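Local coordinates for 16S rRNA methylase (Uncultured bacterium, PDB 7JLZ), which probably methylates N1 of a single adenine in the 16S rRNA of the 30S ribosomal subunit, a modification associated with aminoglycoside resistance, at residues Y38-A43 with E62-K67; P187-S190 with K194-S197; E116-I121 with E168-H173. All blocks are in the same frame, centred on the assembly; numbering follows the deposited sequence.

Interaction 1 (Y38-A43 with E62-K67); sequences YVYKNA and ENYSRK. With SO4 (sulfate ion), chain B.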
loop_
_atom_site.group_PDB
_atom_site.type_symbol
_atom_site.label_atom_id
_atom_site.label_comp_id
_atom_site.label_asym_id
_atom_site.label_seq_id
_atom_site.Cartn_x
_atom_site.Cartn_y
_atom_site.Cartn_z
ATOM N N TYR A 38 -3.756 -6.433 -6.208
ATOM C CA TYR A 38 -4.131 -6.471 -4.797
ATOM C C TYR A 38 -5.428 -5.715 -4.550
ATOM O O TYR A 38 -6.282 -6.157 -3.767
ATOM C CB TYR A 38 -2.997 -5.872 -3.971
ATOM C CG TYR A 38 -3.112 -6.014 -2.461
ATOM C CD1 TYR A 38 -2.711 -7.184 -1.836
ATOM C CD2 TYR A 38 -3.566 -4.970 -1.668
ATOM C CE1 TYR A 38 -2.777 -7.334 -0.483
ATOM C CE2 TYR A 38 -3.638 -5.108 -0.287
ATOM C CZ TYR A 38 -3.242 -6.299 0.295
ATOM O OH TYR A 38 -3.302 -6.464 1.655
ATOM N N VAL A 39 -5.591 -4.579 -5.224
ATOM C CA VAL A 39 -6.800 -3.773 -5.062
ATOM C C VAL A 39 -8.015 -4.548 -5.553
ATOM O O VAL A 39 -9.030 -4.669 -4.853
ATOM C CB VAL A 39 -6.642 -2.444 -5.815
ATOM C CG1 VAL A 39 -7.972 -1.668 -5.797
ATOM C CG2 VAL A 39 -5.510 -1.618 -5.178
ATOM N N TYR A 40 -7.915 -5.102 -6.763
ATOM C CA TYR A 40 -9.006 -5.872 -7.357
ATOM C C TYR A 40 -9.366 -7.088 -6.507
ATOM O O TYR A 40 -10.541 -7.335 -6.213
ATOM C CB TYR A 40 -8.585 -6.299 -8.764
ATOM C CG TYR A 40 -9.414 -7.377 -9.431
ATOM C CD1 TYR A 40 -10.546 -7.060 -10.169
ATOM C CD2 TYR A 40 -9.019 -8.712 -9.385
ATOM C CE1 TYR A 40 -11.287 -8.060 -10.807
ATOM C CE2 TYR A 40 -9.746 -9.702 -10.023
ATOM C CZ TYR A 40 -10.877 -9.368 -10.730
ATOM O OH TYR A 40 -11.601 -10.354 -11.365
ATOM N N LYS A 41 -8.363 -7.877 -6.125
ATOM C CA LYS A 41 -8.637 -9.093 -5.377
ATOM C C LYS A 41 -9.286 -8.776 -4.038
ATOM O O LYS A 41 -10.255 -9.430 -3.636
ATOM C CB LYS A 41 -7.341 -9.878 -5.192
ATOM C CG LYS A 41 -6.775 -10.421 -6.499
ATOM C CD LYS A 41 -7.590 -11.608 -7.021
ATOM C CE LYS A 41 -6.937 -12.272 -8.237
ATOM N NZ LYS A 41 -7.660 -13.521 -8.663
ATOM N N ASN A 42 -8.790 -7.750 -3.344
ATOM C CA ASN A 42 -9.343 -7.446 -2.030
ATOM C C ASN A 42 -10.723 -6.806 -2.137
ATOM O O ASN A 42 -11.613 -7.121 -1.334
ATOM C CB ASN A 42 -8.363 -6.578 -1.241
ATOM C CG ASN A 42 -7.315 -7.419 -0.527
ATOM O OD1 ASN A 42 -6.155 -7.458 -0.923
ATOM N ND2 ASN A 42 -7.736 -8.117 0.520
ATOM N N ALA A 43 -10.939 -5.955 -3.145
ATOM C CA ALA A 43 -12.269 -5.383 -3.363
ATOM C C ALA A 43 -13.322 -6.464 -3.586
ATOM O O ALA A 43 -14.420 -6.406 -3.021
ATOM C CB ALA A 43 -12.237 -4.421 -4.550
ATOM N N GLU A 62 -3.732 -0.012 -15.967
ATOM C CA GLU A 62 -4.663 -0.149 -17.087
ATOM C C GLU A 62 -5.455 -1.458 -17.027
ATOM O O GLU A 62 -6.686 -1.456 -17.137
ATOM C CB GLU A 62 -3.888 -0.048 -18.405
ATOM C CG GLU A 62 -4.650 -0.559 -19.613
ATOM C CD GLU A 62 -3.868 -0.435 -20.911
ATOM O OE1 GLU A 62 -2.847 0.285 -20.933
ATOM O OE2 GLU A 62 -4.277 -1.066 -21.912
ATOM N N ASN A 63 -4.768 -2.591 -16.849
ATOM C CA ASN A 63 -5.436 -3.896 -16.934
ATOM C C ASN A 63 -6.463 -4.079 -15.815
ATOM O O ASN A 63 -7.631 -4.391 -16.079
ATOM C CB ASN A 63 -4.392 -5.019 -16.896
ATOM C CG ASN A 63 -5.022 -6.414 -16.882
ATOM O OD1 ASN A 63 -6.059 -6.649 -17.503
ATOM N ND2 ASN A 63 -4.386 -7.344 -16.177
ATOM N N TYR A 64 -6.053 -3.888 -14.554
ATOM C CA TYR A 64 -6.969 -4.158 -13.446
ATOM C C TYR A 64 -8.025 -3.075 -13.277
ATOM O O TYR A 64 -9.119 -3.372 -12.783
ATOM C CB TYR A 64 -6.198 -4.377 -12.133
ATOM C CG TYR A 64 -5.808 -5.842 -12.020
ATOM C CD1 TYR A 64 -6.763 -6.810 -11.699
ATOM C CD2 TYR A 64 -4.519 -6.264 -12.299
ATOM C CE1 TYR A 64 -6.432 -8.169 -11.634
ATOM C CE2 TYR A 64 -4.171 -7.630 -12.243
ATOM C CZ TYR A 64 -5.134 -8.568 -11.899
ATOM O OH TYR A 64 -4.804 -9.914 -11.845
ATOM N N SER A 65 -7.749 -1.830 -13.669
ATOM C CA SER A 65 -8.822 -0.839 -13.617
ATOM C C SER A 65 -9.893 -1.152 -14.651
ATOM O O SER A 65 -11.085 -0.928 -14.407
ATOM C CB SER A 65 -8.272 0.578 -13.814
ATOM O OG SER A 65 -7.542 0.695 -15.026
ATOM N N ARG A 66 -9.485 -1.673 -15.814
ATOM C CA ARG A 66 -10.454 -2.077 -16.828
ATOM C C ARG A 66 -11.231 -3.307 -16.368
ATOM O O ARG A 66 -12.457 -3.359 -16.509
ATOM C CB ARG A 66 -9.741 -2.338 -18.155
ATOM C CG ARG A 66 -10.661 -2.793 -19.271
ATOM C CD ARG A 66 -9.877 -3.359 -20.452
ATOM N NE ARG A 66 -8.971 -2.377 -21.043
ATOM C CZ ARG A 66 -7.645 -2.478 -21.038
ATOM N NH1 ARG A 66 -7.048 -3.523 -20.476
ATOM N NH2 ARG A 66 -6.914 -1.533 -21.619
ATOM N N LYS A 67 -10.532 -4.304 -15.814
ATOM C CA LYS A 67 -11.211 -5.477 -15.262
ATOM C C LYS A 67 -12.231 -5.076 -14.209
ATOM O O LYS A 67 -13.361 -5.576 -14.197
ATOM C CB LYS A 67 -10.202 -6.449 -14.646
ATOM C CG LYS A 67 -9.609 -7.452 -15.596
ATOM C CD LYS A 67 -8.669 -8.415 -14.871
ATOM C CE LYS A 67 -9.412 -9.307 -13.890
ATOM N NZ LYS A 67 -10.138 -10.437 -14.546
HETATM S S SO4 B . -9.889 0.702 -22.837
HETATM O O1 SO4 B . -8.640 0.042 -23.098
HETATM O O2 SO4 B . -10.794 -0.216 -22.199
HETATM O O3 SO4 B . -10.461 1.153 -24.078
HETATM O O4 SO4 B . -9.664 1.830 -21.975
#

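Interaction 2 (P187-S190 with K194-S197); sequences PIES and KKLS. With SO4 (sulfate ion), chain E.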
loop_
_atom_site.group_PDB
_atom_site.type_symbol
_atom_site.label_atom_id
_atom_site.label_comp_id
_atom_site.label_asym_id
_atom_site.label_seq_id
_atom_site.Cartn_x
_atom_site.Cartn_y
_atom_site.Cartn_z
ATOM N N PRO A 187 -3.182 -12.457 -3.199
ATOM C CA PRO A 187 -3.682 -11.149 -3.636
ATOM C C PRO A 187 -2.619 -10.278 -4.280
ATOM O O PRO A 187 -2.950 -9.448 -5.134
ATOM C CB PRO A 187 -4.206 -10.512 -2.337
ATOM C CG PRO A 187 -4.424 -11.641 -1.413
ATOM C CD PRO A 187 -3.423 -12.692 -1.764
ATOM N N ILE A 188 -1.357 -10.431 -3.887
ATOM C CA ILE A 188 -0.297 -9.539 -4.356
ATOM C C ILE A 188 0.202 -9.959 -5.736
ATOM O O ILE A 188 0.344 -9.130 -6.645
ATOM C CB ILE A 188 0.854 -9.523 -3.332
ATOM C CG1 ILE A 188 0.353 -9.077 -1.954
ATOM C CG2 ILE A 188 2.006 -8.655 -3.822
ATOM C CD1 ILE A 188 1.297 -9.415 -0.836
ATOM N N GLU A 189 0.488 -11.258 -5.903
ATOM C CA GLU A 189 1.215 -11.830 -7.032
ATOM C C GLU A 189 0.404 -12.972 -7.623
ATOM O O GLU A 189 -0.141 -13.786 -6.879
ATOM C CB GLU A 189 2.548 -12.429 -6.567
ATOM C CG GLU A 189 3.812 -11.689 -6.899
ATOM C CD GLU A 189 5.016 -12.604 -6.726
ATOM O OE1 GLU A 189 4.831 -13.716 -6.191
ATOM O OE2 GLU A 189 6.136 -12.230 -7.132
ATOM N N SER A 190 0.377 -13.078 -8.948
ATOM C CA SER A 190 -0.113 -14.301 -9.569
ATOM C C SER A 190 0.754 -15.492 -9.169
ATOM O O SER A 190 1.985 -15.408 -9.152
ATOM C CB SER A 190 -0.120 -14.156 -11.088
ATOM O OG SER A 190 -0.145 -15.419 -11.700
ATOM N N LYS A 194 4.892 -16.418 -15.312
ATOM C CA LYS A 194 6.300 -16.769 -15.467
ATOM C C LYS A 194 7.176 -15.831 -14.638
ATOM O O LYS A 194 7.035 -14.613 -14.716
ATOM C CB LYS A 194 6.710 -16.705 -16.941
ATOM C CG LYS A 194 8.078 -17.302 -17.229
ATOM C CD LYS A 194 8.075 -18.810 -17.042
ATOM C CE LYS A 194 9.431 -19.406 -17.401
ATOM N NZ LYS A 194 9.368 -20.880 -17.634
ATOM N N LYS A 195 8.093 -16.408 -13.858
ATOM C CA LYS A 195 8.994 -15.652 -12.993
ATOM C C LYS A 195 10.371 -16.309 -13.000
ATOM O O LYS A 195 10.529 -17.464 -13.409
ATOM C CB LYS A 195 8.475 -15.581 -11.548
ATOM C CG LYS A 195 7.026 -15.141 -11.399
ATOM C CD LYS A 195 6.604 -15.116 -9.925
ATOM C CE LYS A 195 5.104 -14.854 -9.777
ATOM N NZ LYS A 195 4.308 -16.029 -10.269
ATOM N N LEU A 196 11.370 -15.561 -12.526
ATOM C CA LEU A 196 12.712 -16.104 -12.334
ATOM C C LEU A 196 12.720 -17.157 -11.232
ATOM O O LEU A 196 12.079 -16.992 -10.188
ATOM C CB LEU A 196 13.699 -14.991 -11.965
ATOM C CG LEU A 196 14.149 -13.973 -13.005
ATOM C CD1 LEU A 196 14.965 -12.883 -12.327
ATOM C CD2 LEU A 196 14.957 -14.642 -14.115
ATOM N N SER A 197 13.470 -18.234 -11.462
ATOM C CA SER A 197 13.646 -19.299 -10.484
ATOM C C SER A 197 14.852 -19.021 -9.595
ATOM O O SER A 197 15.845 -18.427 -10.027
ATOM C CB SER A 197 13.823 -20.657 -11.170
ATOM O OG SER A 197 12.576 -21.283 -11.407
HETATM S S SO4 E . -3.333 -16.722 -10.401
HETATM O O1 SO4 E . -4.345 -17.741 -10.481
HETATM O O2 SO4 E . -2.277 -17.018 -11.336
HETATM O O3 SO4 E . -2.791 -16.695 -9.072
HETATM O O4 SO4 E . -3.920 -15.447 -10.721
#

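Interaction 3 (E116-I121 with E168-H173); sequences EKNSLI and EKNNLH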
loop_
_atom_site.group_PDB
_atom_site.type_symbol
_atom_site.label_atom_id
_atom_site.label_comp_id
_atom_site.label_asym_id
_atom_site.label_seq_id
_atom_site.Cartn_x
_atom_site.Cartn_y
_atom_site.Cartn_z
ATOM N N GLU A 116 10.680 14.109 6.155
ATOM C CA GLU A 116 9.674 14.945 5.507
ATOM C C GLU A 116 8.910 14.152 4.453
ATOM O O GLU A 116 7.681 14.255 4.358
ATOM C CB GLU A 116 10.330 16.178 4.885
ATOM N N LYS A 117 9.616 13.336 3.668
ATOM C CA LYS A 117 8.942 12.499 2.679
ATOM C C LYS A 117 8.120 11.404 3.346
ATOM O O LYS A 117 6.968 11.160 2.965
ATOM C CB LYS A 117 9.956 11.885 1.711
ATOM C CG LYS A 117 10.272 12.741 0.497
ATOM C CD LYS A 117 10.943 11.913 -0.595
ATOM C CE LYS A 117 11.476 12.799 -1.713
ATOM N NZ LYS A 117 10.459 13.777 -2.192
ATOM N N ASN A 118 8.695 10.725 4.341
ATOM C CA ASN A 118 8.010 9.582 4.938
ATOM C C ASN A 118 6.814 9.987 5.791
ATOM O O ASN A 118 6.002 9.117 6.133
ATOM C CB ASN A 118 8.991 8.740 5.764
ATOM C CG ASN A 118 10.064 8.061 4.904
ATOM O OD1 ASN A 118 9.875 7.825 3.707
ATOM N ND2 ASN A 118 11.198 7.742 5.526
ATOM N N SER A 119 6.672 11.277 6.124
ATOM C CA SER A 119 5.501 11.766 6.851
ATOM C C SER A 119 4.205 11.577 6.069
ATOM O O SER A 119 3.121 11.745 6.641
ATOM C CB SER A 119 5.674 13.247 7.197
ATOM O OG SER A 119 5.423 14.069 6.076
ATOM N N LEU A 120 4.294 11.252 4.777
ATOM C CA LEU A 120 3.110 10.914 4.000
ATOM C C LEU A 120 2.326 9.780 4.640
ATOM O O LEU A 120 1.091 9.773 4.591
ATOM C CB LEU A 120 3.531 10.537 2.581
ATOM C CG LEU A 120 2.459 9.995 1.642
ATOM C CD1 LEU A 120 1.465 11.090 1.311
ATOM C CD2 LEU A 120 3.095 9.448 0.378
ATOM N N ILE A 121 3.024 8.822 5.251
ATOM C CA ILE A 121 2.369 7.628 5.789
ATOM C C ILE A 121 1.356 8.006 6.862
ATOM O O ILE A 121 0.185 7.613 6.810
ATOM C CB ILE A 121 3.425 6.648 6.328
ATOM C CG1 ILE A 121 4.277 6.122 5.177
ATOM C CG2 ILE A 121 2.770 5.492 7.074
ATOM C CD1 ILE A 121 5.469 5.307 5.644
ATOM N N GLU A 168 9.251 4.079 14.596
ATOM C CA GLU A 168 8.758 5.128 15.483
ATOM C C GLU A 168 9.229 6.499 15.019
ATOM O O GLU A 168 8.524 7.500 15.215
ATOM C CB GLU A 168 9.196 4.846 16.921
ATOM C CG GLU A 168 8.411 3.710 17.558
ATOM C CD GLU A 168 8.713 3.522 19.025
ATOM O OE1 GLU A 168 9.860 3.787 19.442
ATOM O OE2 GLU A 168 7.791 3.111 19.761
ATOM N N LYS A 169 10.401 6.560 14.380
ATOM C CA LYS A 169 10.876 7.800 13.781
ATOM C C LYS A 169 9.984 8.269 12.641
ATOM O O LYS A 169 10.124 9.414 12.198
ATOM C CB LYS A 169 12.326 7.627 13.307
ATOM C CG LYS A 169 13.346 7.655 14.445
ATOM C CD LYS A 169 14.760 7.383 13.955
ATOM C CE LYS A 169 15.803 7.747 15.010
ATOM N NZ LYS A 169 15.712 6.917 16.248
ATOM N N ASN A 170 9.059 7.428 12.175
ATOM C CA ASN A 170 8.063 7.804 11.180
ATOM C C ASN A 170 6.651 7.775 11.772
ATOM O O ASN A 170 5.667 7.637 11.044
ATOM C CB ASN A 170 8.163 6.897 9.951
ATOM C CG ASN A 170 9.551 6.914 9.326
ATOM O OD1 ASN A 170 9.959 7.904 8.721
ATOM N ND2 ASN A 170 10.283 5.814 9.472
ATOM N N ASN A 171 6.550 7.884 13.100
ATOM C CA ASN A 171 5.287 8.008 13.833
ATOM C C ASN A 171 4.465 6.722 13.802
ATOM O O ASN A 171 3.240 6.749 13.963
ATOM C CB ASN A 171 4.446 9.196 13.326
ATOM C CG ASN A 171 3.371 9.607 14.316
ATOM O OD1 ASN A 171 3.616 9.668 15.519
ATOM N ND2 ASN A 171 2.168 9.870 13.815
ATOM N N LEU A 172 5.128 5.580 13.630
ATOM C CA LEU A 172 4.459 4.291 13.543
ATOM C C LEU A 172 4.881 3.427 14.715
ATOM O O LEU A 172 6.076 3.224 14.938
ATOM C CB LEU A 172 4.787 3.586 12.223
ATOM C CG LEU A 172 4.270 4.313 10.978
ATOM C CD1 LEU A 172 4.820 3.666 9.714
ATOM C CD2 LEU A 172 2.740 4.348 10.977
ATOM N N HIS A 173 3.901 2.924 15.457
ATOM C CA HIS A 173 4.149 2.024 16.573
ATOM C C HIS A 173 3.828 0.594 16.152
ATOM O O HIS A 173 2.699 0.302 15.754
ATOM C CB HIS A 173 3.314 2.443 17.780
ATOM C CG HIS A 173 3.411 1.489 18.913
ATOM N ND1 HIS A 173 2.462 0.519 19.147
ATOM C CD2 HIS A 173 4.355 1.338 19.871
ATOM C CE1 HIS A 173 2.815 -0.184 20.206
ATOM N NE2 HIS A 173 3.960 0.289 20.663
HETATM O O HOH W 1 4.777 8.927 8.726
#

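Interaction 1 (Y38-A43 with E62-K67)
Lys67 NZ is held by a salt bridge to Glu71 OE1 and by a sulfate oxygen, while Lys67 CE presses on Tyr40 CZ at 3.5 Å. This is a meeting of two neighbouring helices, 37-45 and 58-70, of a Rossmann-like methyltransferase fold, both reaching Tyr78 of strand 76-80. Two bends, at chi3 (66°) and chi4 (78°), curl the end of Lys67 back across the phenol of Tyr40. The two hold the same carboxylate, since Tyr40 OH is hydrogen-bonded to Glu71 OE2. Farther up the ring, Tyr40 CD2 touches Tyr64 CE1 at 3.5 Å, and Tyr64 CD1 lies just as near Tyr40 CB. The rings meet obliquely, centroids 5.2 Å apart and planes at 49°, and the side chains cross at about a right angle. Elsewhere on helix 58-70, Arg66 serves a separate cluster: its NH2 makes a salt bridge to Glu62 OE2 at 2.7 Å, nearly in the guanidinium plane. A second sulfate, probably from the crystallisation liquor, is bound along the guanidinium edge, with Arg66 NH2 donating to O1 at 2.8 Å and Arg66 NE to O2 at 3.1 Å.

Interaction 2 (P187-S190 with K194-S197)
Lys195 reaches back over a short turn to Ser190, and the close-fitting part of this contact is a single grip: Lys195 NZ donates to Ser190 O at 2.7 Å. The ammonium comes in at a C=O...N angle of 148°, tilted 30° from the carbonyl plane, and Lys195 CE is drawn to 3.2 Å from the same oxygen. The lysine chain runs extended until chi4 (69°), where one bend swings NZ onto the carbonyl. Ser193 OG is a second partner of NZ. Ser190 OG also closes the turn: it takes the N-H groups of Trp192 and Ser193, as in an ST turn, and donates to O2 of a sulfate ion, probably from the crystallisation liquor, 2.7 Å away. Thr191 N, Lys186 NZ and Arg37 NH1 also bond to that anion.

The other side is loose. Glu189 crosses the lysine with its carboxylate 3.8 Å from Lys195 CE (to Glu189 OE1), yet OE1 stays 4.7 Å from NZ, so attraction between the charges is probably present without a direct bond. Residues 194-197 are exposed and touch crystal neighbours, which may influence their course. The whole turn belongs to the long loop between helix 182-185 and strand 205-211, with Pro187, Ile188 and Ser190 packed on helix 37-45.

Interaction 3 (E116-I121 with E168-H173)
A Schellman motif ends helix 156-168, and the residues around its close, Asn170 and Leu172, are those that meet Asn118 of helix 115-118 and Ile121 of helix 120-124. Asn171, with positive phi, is the C-prime residue: its N bonds to Glu168 O, and Leu172 N to Phe167 O, so the chain turns directly into strand 172-179.

At the polar end, Asn170 OD1 lies over Asn118 CB at 3.2 Å and accepts a weak hydrogen bond from Asn118 ND2, 3.4 Å long and bent to 140°. The amide planes stand 74° apart. Asn118 OD1 is engaged elsewhere, accepting from Leu107 N, which fixes the way the amide is turned. One water links the two backbones where they do not bond directly, donating to Asn118 O at 2.9 Å and to Asn170 O at 2.8 Å.

Beyond the water the contact turns apolar. Ile121 holds its CG2 branch anti to the backbone N (chi1 -66° for CG1), and this methyl meets Leu172 CD1 at 3.8 Å, the side chains crossing at about a right angle. Ile121 also packs on Leu97 and Ile99 of strand 94-100, and Leu172 on Phe209 of strand 205-211. Helices packed beside a seven-stranded sheet of order 3-2-1-4-5-7-6, with strand 205-211 antiparallel to both neighbours, are the hallmark of class I methyltransferases.

How the interactions relate
Interactions 1 and 2 adjoin, with centres about 16 Å apart: Tyr38 CD1 lies 3.6 Å from Ile188 CG1 and 3.7 Å from Pro187 CB, so helix 37-45 is shared ground between them. That helix follows the glycine-rich turn after strand 26-31, where class I methyltransferases usually bind S-adenosylmethionine; both contacts therefore probably flank the cofactor side. Interaction 3 sits across the chain's centre, about 28 Å from interaction 1 and about 30 Å from interaction 2 between centres, with nearest atoms about 14 and 17 Å away. It lies at the start of strand 172-179, an outermost strand of the sheet. The sulfates belong to interactions 1 and 2.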